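Local coordinates for protein transcriptional regulator PA3341 (Pseudomonas aeruginosa, PDB 2FBH) that probably binds DNA as a dimeric transcriptional regulator of the MarR family, and carries bound zinc in the crystal, at residues Gln79-Arg84 against Thr99-Val104; Ala24-Arg29 against Ala111-Val116; Gln37-Val42 against Ala70-Gly75. All coordinates share one frame; numbering follows the deposited sequence. Where two conformers were deposited one is given.

Interaction 1 (Gln79-Arg84 against Thr99-Val104)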
loop_
_atom_site.group_PDB
_atom_site.type_symbol
_atom_site.label_atom_id
_atom_site.label_comp_id
_atom_site.label_asym_id
_atom_site.label_seq_id
_atom_site.Cartn_x
_atom_site.Cartn_y
_atom_site.Cartn_z
ATOM N N GLN A 79 -0.477 -20.876 -15.253
ATOM C CA GLN A 79 0.193 -20.303 -16.416
ATOM C C GLN A 79 1.628 -20.887 -16.575
ATOM O O GLN A 79 2.400 -20.494 -17.479
ATOM C CB GLN A 79 0.188 -18.740 -16.332
ATOM C CG GLN A 79 -1.202 -17.980 -16.152
ATOM C CD GLN A 79 -1.108 -16.441 -15.684
ATOM O OE1 GLN A 79 -0.697 -16.098 -14.539
ATOM N NE2 GLN A 79 -1.541 -15.540 -16.565
ATOM N N GLY A 80 1.990 -21.869 -15.730
ATOM C CA GLY A 80 3.293 -22.512 -15.845
ATOM C C GLY A 80 4.469 -21.594 -15.446
ATOM O O GLY A 80 5.596 -21.803 -15.902
ATOM N N LEU A 81 4.188 -20.592 -14.618
ATOM C CA LEU A 81 5.214 -19.593 -14.219
ATOM C C LEU A 81 5.897 -19.957 -12.892
ATOM O O LEU A 81 7.068 -19.551 -12.611
ATOM C CB LEU A 81 4.605 -18.188 -14.159
ATOM C CG LEU A 81 4.056 -17.708 -15.501
ATOM C CD1 LEU A 81 3.263 -16.354 -15.323
ATOM C CD2 LEU A 81 5.124 -17.581 -16.609
ATOM N N VAL A 82 5.163 -20.664 -12.027
ATOM C CA VAL A 82 5.743 -21.122 -10.780
ATOM C C VAL A 82 5.467 -22.607 -10.537
ATOM O O VAL A 82 4.535 -23.147 -11.111
ATOM C CB VAL A 82 5.216 -20.365 -9.532
ATOM C CG1 VAL A 82 5.492 -18.765 -9.639
ATOM C CG2 VAL A 82 3.767 -20.570 -9.297
ATOM N N ARG A 83 6.289 -23.217 -9.681
ATOM C CA ARG A 83 6.037 -24.559 -9.102
ATOM C C ARG A 83 6.184 -24.482 -7.608
ATOM O O ARG A 83 6.881 -23.572 -7.075
ATOM C CB ARG A 83 6.994 -25.594 -9.688
ATOM C CG ARG A 83 6.785 -25.762 -11.180
ATOM C CD ARG A 83 7.655 -26.827 -11.705
ATOM N NE ARG A 83 7.216 -28.172 -11.277
ATOM C CZ ARG A 83 8.012 -29.228 -11.338
ATOM N NH1 ARG A 83 7.603 -30.436 -10.933
ATOM N NH2 ARG A 83 9.238 -29.047 -11.771
ATOM N N ARG A 84 5.463 -25.367 -6.910
ATOM C CA ARG A 84 5.658 -25.529 -5.469
ATOM C C ARG A 84 6.357 -26.852 -5.216
ATOM O O ARG A 84 5.787 -27.912 -5.517
ATOM C CB ARG A 84 4.317 -25.467 -4.778
ATOM C CG ARG A 84 3.577 -24.210 -5.146
ATOM C CD ARG A 84 2.210 -24.398 -4.638
ATOM N NE ARG A 84 1.238 -23.920 -5.594
ATOM C CZ ARG A 84 0.240 -23.117 -5.278
ATOM N NH1 ARG A 84 0.111 -22.726 -4.027
ATOM N NH2 ARG A 84 -0.633 -22.735 -6.206
ATOM N N THR A 99 9.787 -21.038 -12.967
ATOM C CA THR A 99 10.125 -21.921 -14.070
ATOM C C THR A 99 10.943 -21.200 -15.144
ATOM O O THR A 99 10.885 -19.967 -15.271
ATOM C CB THR A 99 8.840 -22.429 -14.777
ATOM O OG1 THR A 99 8.148 -21.306 -15.332
ATOM C CG2 THR A 99 7.887 -23.182 -13.823
ATOM N N PRO A 100 11.688 -21.968 -15.954
ATOM C CA PRO A 100 12.352 -21.459 -17.154
ATOM C C PRO A 100 11.386 -20.662 -18.052
ATOM O O PRO A 100 11.766 -19.603 -18.543
ATOM C CB PRO A 100 12.830 -22.748 -17.829
ATOM C CG PRO A 100 13.277 -23.530 -16.666
ATOM C CD PRO A 100 12.044 -23.389 -15.733
ATOM N N LYS A 101 10.142 -21.124 -18.185
ATOM C CA LYS A 101 9.122 -20.376 -18.917
ATOM C C LYS A 101 9.011 -18.974 -18.420
ATOM O O LYS A 101 8.716 -18.076 -19.207
ATOM C CB LYS A 101 7.722 -20.993 -18.814
ATOM C CG LYS A 101 6.689 -20.210 -19.671
ATOM C CD LYS A 101 5.271 -20.826 -19.696
ATOM C CE LYS A 101 4.274 -19.764 -20.261
ATOM N NZ LYS A 101 2.799 -20.054 -20.126
ATOM N N ALA A 102 9.162 -18.786 -17.116
ATOM C CA ALA A 102 8.915 -17.488 -16.527
ATOM C C ALA A 102 10.017 -16.494 -16.896
ATOM O O ALA A 102 9.831 -15.293 -16.685
ATOM C CB ALA A 102 8.826 -17.584 -15.030
ATOM N N ASP A 103 11.169 -16.958 -17.401
ATOM C CA ASP A 103 12.319 -16.012 -17.480
ATOM C C ASP A 103 12.131 -14.915 -18.501
ATOM O O ASP A 103 12.544 -13.778 -18.199
ATOM C CB ASP A 103 13.709 -16.687 -17.613
ATOM C CG ASP A 103 14.902 -15.651 -17.498
ATOM O OD1 ASP A 103 15.132 -15.098 -16.369
ATOM O OD2 ASP A 103 15.589 -15.377 -18.528
ATOM N N VAL A 104 11.549 -15.171 -19.681
ATOM C CA VAL A 104 11.394 -13.994 -20.590
ATOM C C VAL A 104 10.414 -13.021 -19.972
ATOM O O VAL A 104 10.527 -11.807 -20.157
ATOM C CB VAL A 104 11.021 -14.261 -22.120
ATOM C CG1 VAL A 104 12.145 -14.979 -22.874
ATOM C CG2 VAL A 104 9.709 -14.963 -22.276
#
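The CA atoms of Leu81 and Ala102, 4.8 Å apart, are the nearest such pair where, in the winged helix-turn-helix, the chain between helix 66-78 and the wing meets the start of helix 102-120. Gly80, at positive phi, ends helix 66-78 in a Schellman motif, and the chain then enters strand 82-85, one of the two antiparallel strands of the wing. Three successive carbonyls, those of Gln79, Gly80 and Leu81, each receive a donor from 99-104. Thr99 N bonds to Leu81 O at 3.1 Å. Thr99 OG1 donates to Gly80 O over 2.7 Å, in the carbonyl plane and on a lone pair. With chi1 at 63°, OG1 sits between the backbone N and the carbonyl carbon of its own residue, and it also accepts a weak capping bond from Ala102 N. Lys101 stretches its fully extended chain past Gly80 O so that NZ donates to Gln79 O at 2.7 Å. Thr99 CG2 lies 3.9 Å from Arg83 CG, the two side chains crossing at about a right angle. The CB of Leu81 points away from 99-104, but its branch returns, CD2 resting 3.8 Å from Ala102 CA and 4.0 Å from Ala102 CB.

Interaction 2 (Ala24-Arg29 against Ala111-Val116)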
loop_
_atom_site.group_PDB
_atom_site.type_symbol
_atom_site.label_atom_id
_atom_site.label_comp_id
_atom_site.label_asym_id
_atom_site.label_seq_id
_atom_site.Cartn_x
_atom_site.Cartn_y
_atom_site.Cartn_z
ATOM N N ALA A 24 0.624 1.925 -8.841
ATOM C CA ALA A 24 -0.388 2.138 -9.928
ATOM C C ALA A 24 0.339 2.281 -11.232
ATOM O O ALA A 24 -0.099 1.772 -12.278
ATOM C CB ALA A 24 -1.226 3.347 -9.685
ATOM N N GLU A 25 1.429 3.048 -11.193
ATOM C CA GLU A 25 2.187 3.292 -12.430
ATOM C C GLU A 25 2.843 1.984 -12.951
ATOM O O GLU A 25 2.829 1.677 -14.134
ATOM C CB GLU A 25 3.282 4.375 -12.214
ATOM C CG GLU A 25 4.096 4.642 -13.506
ATOM C CD GLU A 25 3.243 5.255 -14.691
ATOM O OE1 GLU A 25 2.128 5.815 -14.475
ATOM O OE2 GLU A 25 3.748 5.155 -15.856
ATOM N N LEU A 26 3.414 1.216 -12.033
ATOM C CA LEU A 26 3.985 -0.077 -12.439
ATOM C C LEU A 26 2.854 -0.979 -12.964
ATOM O O LEU A 26 3.041 -1.665 -13.993
ATOM C CB LEU A 26 4.665 -0.721 -11.193
ATOM C CG LEU A 26 5.568 -1.904 -11.465
ATOM C CD1 LEU A 26 6.442 -1.889 -12.805
ATOM C CD2 LEU A 26 6.461 -1.867 -10.243
ATOM N N ASP A 27 1.711 -1.019 -12.284
ATOM C CA ASP A 27 0.589 -1.871 -12.751
ATOM C C ASP A 27 0.161 -1.425 -14.145
ATOM O O ASP A 27 -0.075 -2.270 -14.985
ATOM C CB ASP A 27 -0.612 -1.753 -11.795
ATOM C CG ASP A 27 -1.724 -2.772 -12.122
ATOM O OD1 ASP A 27 -1.445 -3.990 -12.110
ATOM O OD2 ASP A 27 -2.815 -2.306 -12.426
ATOM N N ARG A 28 0.114 -0.111 -14.393
ATOM C CA ARG A 28 -0.148 0.418 -15.761
ATOM C C ARG A 28 0.881 -0.052 -16.794
ATOM O O ARG A 28 0.514 -0.547 -17.869
ATOM C CB ARG A 28 -0.143 1.944 -15.696
ATOM C CG ARG A 28 -0.020 2.647 -17.070
ATOM C CD ARG A 28 -0.007 4.208 -16.954
ATOM N NE ARG A 28 0.198 4.821 -18.247
ATOM C CZ ARG A 28 -0.820 5.166 -19.075
ATOM N NH1 ARG A 28 -0.608 5.754 -20.251
ATOM N NH2 ARG A 28 -2.035 4.921 -18.732
ATOM N N ARG A 29 2.175 0.061 -16.471
ATOM C CA ARG A 29 3.191 -0.352 -17.448
ATOM C C ARG A 29 3.271 -1.840 -17.667
ATOM O O ARG A 29 3.742 -2.257 -18.741
ATOM C CB ARG A 29 4.564 0.295 -17.177
ATOM C CG ARG A 29 4.434 1.860 -17.088
ATOM C CD ARG A 29 5.841 2.433 -17.312
ATOM N NE ARG A 29 5.829 3.786 -16.786
ATOM C CZ ARG A 29 6.921 4.516 -16.756
ATOM N NH1 ARG A 29 8.050 3.940 -17.187
ATOM N NH2 ARG A 29 6.870 5.755 -16.235
ATOM N N ALA A 111 12.711 -5.003 -16.421
ATOM C CA ALA A 111 13.086 -3.897 -17.277
ATOM C C ALA A 111 12.033 -2.784 -17.070
ATOM O O ALA A 111 12.353 -1.585 -16.945
ATOM C CB ALA A 111 13.164 -4.320 -18.728
ATOM N N ILE A 112 10.770 -3.200 -17.016
ATOM C CA ILE A 112 9.699 -2.162 -16.867
ATOM C C ILE A 112 9.742 -1.533 -15.468
ATOM O O ILE A 112 9.609 -0.315 -15.338
ATOM C CB ILE A 112 8.292 -2.798 -17.188
ATOM C CG1 ILE A 112 8.248 -3.163 -18.681
ATOM C CG2 ILE A 112 7.177 -1.871 -16.799
ATOM C CD1 ILE A 112 7.017 -4.086 -19.083
ATOM N N ALA A 113 10.016 -2.337 -14.435
ATOM C CA ALA A 113 10.143 -1.811 -13.071
ATOM C C ALA A 113 11.369 -0.822 -12.978
ATOM O O ALA A 113 11.241 0.243 -12.350
ATOM C CB ALA A 113 10.318 -2.918 -12.080
ATOM N N ALA A 114 12.473 -1.146 -13.657
ATOM C CA ALA A 114 13.601 -0.206 -13.766
ATOM C C ALA A 114 13.206 1.086 -14.459
ATOM O O ALA A 114 13.618 2.167 -14.013
ATOM C CB ALA A 114 14.722 -0.851 -14.438
ATOM N N SER A 115 12.393 1.000 -15.503
ATOM C CA SER A 115 11.930 2.213 -16.176
ATOM C C SER A 115 11.109 3.121 -15.214
ATOM O O SER A 115 11.286 4.339 -15.147
ATOM C CB SER A 115 11.104 1.843 -17.407
ATOM O OG SER A 115 10.972 3.004 -18.167
ATOM N N VAL A 116 10.181 2.519 -14.485
ATOM C CA VAL A 116 9.339 3.319 -13.567
ATOM C C VAL A 116 10.281 3.965 -12.519
ATOM O O VAL A 116 10.123 5.125 -12.180
ATOM C CB VAL A 116 8.273 2.439 -12.902
ATOM C CG1 VAL A 116 7.516 3.253 -11.857
ATOM C CG2 VAL A 116 7.253 1.923 -14.033
HETATM O O HOH W 1 8.635 2.014 -19.517
#
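Arg29 CB presses on Ile112 CG2 at 3.4 Å; the axes of the two helical segments approach to 9.8 Å, with 138° between their N-to-C directions. On the buried side Leu26 sends CD1 to within 3.7 Å of Ala113 CA, so that the methyl lies against the backbone of the opposing helix, with Ala113 CB, Ile112 CG2 and Val116 CG2 around it. Val116 splits its two methyls: CG1 meets the CG of Glu25, while CG2 touches Arg29 CD at 3.6 Å and sits over one face of the guanidinium, toward its rim. Helices 11-29 and 102-120 belong to the helical part through which MarR proteins pair, and Leu143 of the second subunit packs on Glu25. A polar layer flanks this packing. Glu25, bent about the CB-CG bond (chi2 64°), which places CD, takes Arg29 NE on the anti lone pair of OE2, a salt bridge of 2.7 Å that lies in the guanidinium plane and is nearly straight at 166°. Arg29 NH2 gives the same oxygen a weak second bond and has another anionic partner in Asp119. Beyond NH1 the contact thins: a water accepts weakly from Arg29 NH1 at 3.1 Å and lies 2.9 Å from Ser115 OG, a link that is doubtful because Ser115 has two conformers.

Interaction 3 (Gln37-Val42 against Ala70-Gly75)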
loop_
_atom_site.group_PDB
_atom_site.type_symbol
_atom_site.label_atom_id
_atom_site.label_comp_id
_atom_site.label_asym_id
_atom_site.label_seq_id
_atom_site.Cartn_x
_atom_site.Cartn_y
_atom_site.Cartn_z
ATOM N N GLN A 37 -4.559 -8.832 -10.457
ATOM C CA GLN A 37 -4.366 -8.742 -9.012
ATOM C C GLN A 37 -2.863 -8.590 -8.761
ATOM O O GLN A 37 -2.108 -8.055 -9.640
ATOM C CB GLN A 37 -5.043 -9.877 -8.202
ATOM C CG GLN A 37 -5.398 -11.180 -8.956
ATOM C CD GLN A 37 -6.412 -10.999 -10.097
ATOM O OE1 GLN A 37 -7.295 -10.155 -10.039
ATOM N NE2 GLN A 37 -6.258 -11.781 -11.141
ATOM N N ALA A 38 -2.404 -9.020 -7.600
ATOM C CA ALA A 38 -1.020 -8.684 -7.308
ATOM C C ALA A 38 0.006 -9.480 -8.165
ATOM O O ALA A 38 1.190 -9.326 -7.982
ATOM C CB ALA A 38 -0.745 -8.817 -5.794
ATOM N N ARG A 39 -0.431 -10.270 -9.142
ATOM C CA ARG A 39 0.355 -11.446 -9.546
ATOM C C ARG A 39 1.749 -11.116 -10.029
ATOM O O ARG A 39 2.698 -11.839 -9.735
ATOM C CB ARG A 39 -0.395 -12.288 -10.559
ATOM C CG ARG A 39 -1.668 -12.668 -9.916
ATOM C CD ARG A 39 -2.201 -13.911 -10.399
ATOM N NE ARG A 39 -2.593 -13.871 -11.777
ATOM C CZ ARG A 39 -3.574 -14.646 -12.238
ATOM N NH1 ARG A 39 -4.253 -15.418 -11.380
ATOM N NH2 ARG A 39 -3.898 -14.646 -13.528
ATOM N N TRP A 40 1.889 -9.996 -10.714
ATOM C CA TRP A 40 3.205 -9.600 -11.215
ATOM C C TRP A 40 4.194 -9.266 -10.067
ATOM O O TRP A 40 5.423 -9.406 -10.241
ATOM C CB TRP A 40 3.107 -8.423 -12.175
ATOM C CG TRP A 40 2.443 -7.126 -11.644
ATOM C CD1 TRP A 40 1.161 -6.678 -11.938
ATOM C CD2 TRP A 40 3.033 -6.111 -10.814
ATOM N NE1 TRP A 40 0.932 -5.477 -11.301
ATOM C CE2 TRP A 40 2.051 -5.109 -10.605
ATOM C CE3 TRP A 40 4.296 -5.947 -10.229
ATOM C CZ2 TRP A 40 2.302 -3.935 -9.842
ATOM C CZ3 TRP A 40 4.536 -4.779 -9.444
ATOM C CH2 TRP A 40 3.574 -3.809 -9.281
ATOM N N LEU A 41 3.640 -8.861 -8.933
ATOM C CA LEU A 41 4.404 -8.465 -7.732
ATOM C C LEU A 41 4.950 -9.680 -6.943
ATOM O O LEU A 41 5.994 -9.613 -6.330
ATOM C CB LEU A 41 3.522 -7.589 -6.855
ATOM C CG LEU A 41 4.101 -6.538 -5.906
ATOM C CD1 LEU A 41 4.192 -7.100 -4.515
ATOM C CD2 LEU A 41 5.464 -6.004 -6.367
ATOM N N VAL A 42 4.222 -10.792 -7.004
ATOM C CA VAL A 42 4.727 -12.089 -6.592
ATOM C C VAL A 42 5.920 -12.517 -7.469
ATOM O O VAL A 42 6.956 -12.845 -6.921
ATOM C CB VAL A 42 3.562 -13.148 -6.565
ATOM C CG1 VAL A 42 4.111 -14.544 -6.297
ATOM C CG2 VAL A 42 2.499 -12.756 -5.458
ATOM N N ALA A 70 -2.382 -17.788 -1.845
ATOM C CA ALA A 70 -2.661 -19.119 -2.419
ATOM C C ALA A 70 -3.399 -18.987 -3.755
ATOM O O ALA A 70 -3.055 -19.691 -4.683
ATOM C CB ALA A 70 -3.453 -19.996 -1.486
ATOM N N ARG A 71 -4.393 -18.094 -3.808
ATOM C CA ARG A 71 -5.112 -17.781 -5.068
ATOM C C ARG A 71 -4.233 -17.197 -6.144
ATOM O O ARG A 71 -4.338 -17.621 -7.289
ATOM C CB ARG A 71 -6.277 -16.831 -4.829
ATOM C CG ARG A 71 -7.281 -17.328 -3.819
ATOM C CD ARG A 71 -8.318 -18.221 -4.457
ATOM N NE ARG A 71 -9.426 -18.549 -3.558
ATOM C CZ ARG A 71 -10.646 -18.006 -3.586
ATOM N NH1 ARG A 71 -10.956 -17.026 -4.467
ATOM N NH2 ARG A 71 -11.565 -18.455 -2.732
ATOM N N LEU A 72 -3.410 -16.175 -5.800
ATOM C CA LEU A 72 -2.431 -15.601 -6.698
ATOM C C LEU A 72 -1.523 -16.663 -7.248
ATOM O O LEU A 72 -1.318 -16.709 -8.452
ATOM C CB LEU A 72 -1.576 -14.515 -5.974
ATOM C CG LEU A 72 -2.426 -13.368 -5.474
ATOM C CD1 LEU A 72 -1.495 -12.384 -4.737
ATOM C CD2 LEU A 72 -3.205 -12.676 -6.648
ATOM N N LEU A 73 -1.054 -17.550 -6.356
ATOM C CA LEU A 73 -0.122 -18.593 -6.778
ATOM C C LEU A 73 -0.848 -19.578 -7.744
ATOM O O LEU A 73 -0.217 -20.027 -8.687
ATOM C CB LEU A 73 0.467 -19.339 -5.580
ATOM C CG LEU A 73 1.523 -18.537 -4.789
ATOM C CD1 LEU A 73 1.823 -19.266 -3.528
ATOM C CD2 LEU A 73 2.822 -18.317 -5.625
ATOM N N ASP A 74 -2.118 -19.917 -7.469
ATOM C CA ASP A 74 -2.873 -20.848 -8.380
ATOM C C ASP A 74 -2.875 -20.262 -9.803
ATOM O O ASP A 74 -2.647 -20.950 -10.798
ATOM C CB ASP A 74 -4.356 -20.980 -8.000
ATOM C CG ASP A 74 -4.601 -21.833 -6.734
ATOM O OD1 ASP A 74 -3.705 -22.595 -6.330
ATOM O OD2 ASP A 74 -5.706 -21.659 -6.141
ATOM N N GLY A 75 -3.120 -18.958 -9.884
ATOM C CA GLY A 75 -3.049 -18.256 -11.139
ATOM C C GLY A 75 -1.715 -18.382 -11.838
ATOM O O GLY A 75 -1.669 -18.749 -12.995
#
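Leu72 sets its two methyls among the side chains of Gln37, Ala38, Arg39 and Val42. CD1 lies 3.8 Å from Ala38 CB and 4.1 Å from Val42 CG2, while CD2 meets Gln37 CG at 3.5 Å. Arg39 carries the polar end of the contact. From its CB the chain leaves with CG beside the backbone N (chi1 -58°), and CG packs on Leu72 CD2 at 3.6 Å. CD comes next, 3.5 Å from Leu72 O. The chain bends about the CG-CD bond (chi3 -66°), which places NE, and the guanidinium is laid against the backbone of Gly75. CZ is 3.8 Å from Gly75 CA, and NH1 reaches the same CA at 3.1 Å. The absence of a side chain on Gly75 permits this approach, which brings the Gly75 carbonyl carbon over one guanidinium face, toward the rim. NE2 of Gln37 lies over the centre of the opposite face, and the flat group is thus layered between the two. The Arg39 side chain also touches Gln79. Deeper in, Val42 and Leu73 cross at about a right angle, CG1 to CD2 at 4.0 Å; Leu58 and Val62 of helix 55-62 also touch Val42. Helix 39-48 backs helices 55-62 and 66-78, the second of which is probably the DNA-recognition helix: this is the three-helix core of a MarR winged helix-turn-helix.

Interactions 1 and 3 both belong to the winged helix-turn-helix and touch: Arg84, on the strand that follows helix 66-78, forms a salt bridge with Asp74. Interaction 2 lies among the helices through which MarR proteins pair, touches the second subunit and shares helix 102-120 with interaction 1. It meets interaction 3 through Leu26, packed on Trp40, and a probable hydrogen bond from Trp40 NE1 to Asp27 OD1. All three are partly buried, interaction 1 being centred farthest from the chain centre (about 16 Å, against 12 and 11 Å). Interaction 1 is held by hydrogen bonds to backbone carbonyls; interaction 2 joins apolar packing to an intrahelical ion pair; interaction 3 rests on apolar packing and a guanidinium against a glycine backbone.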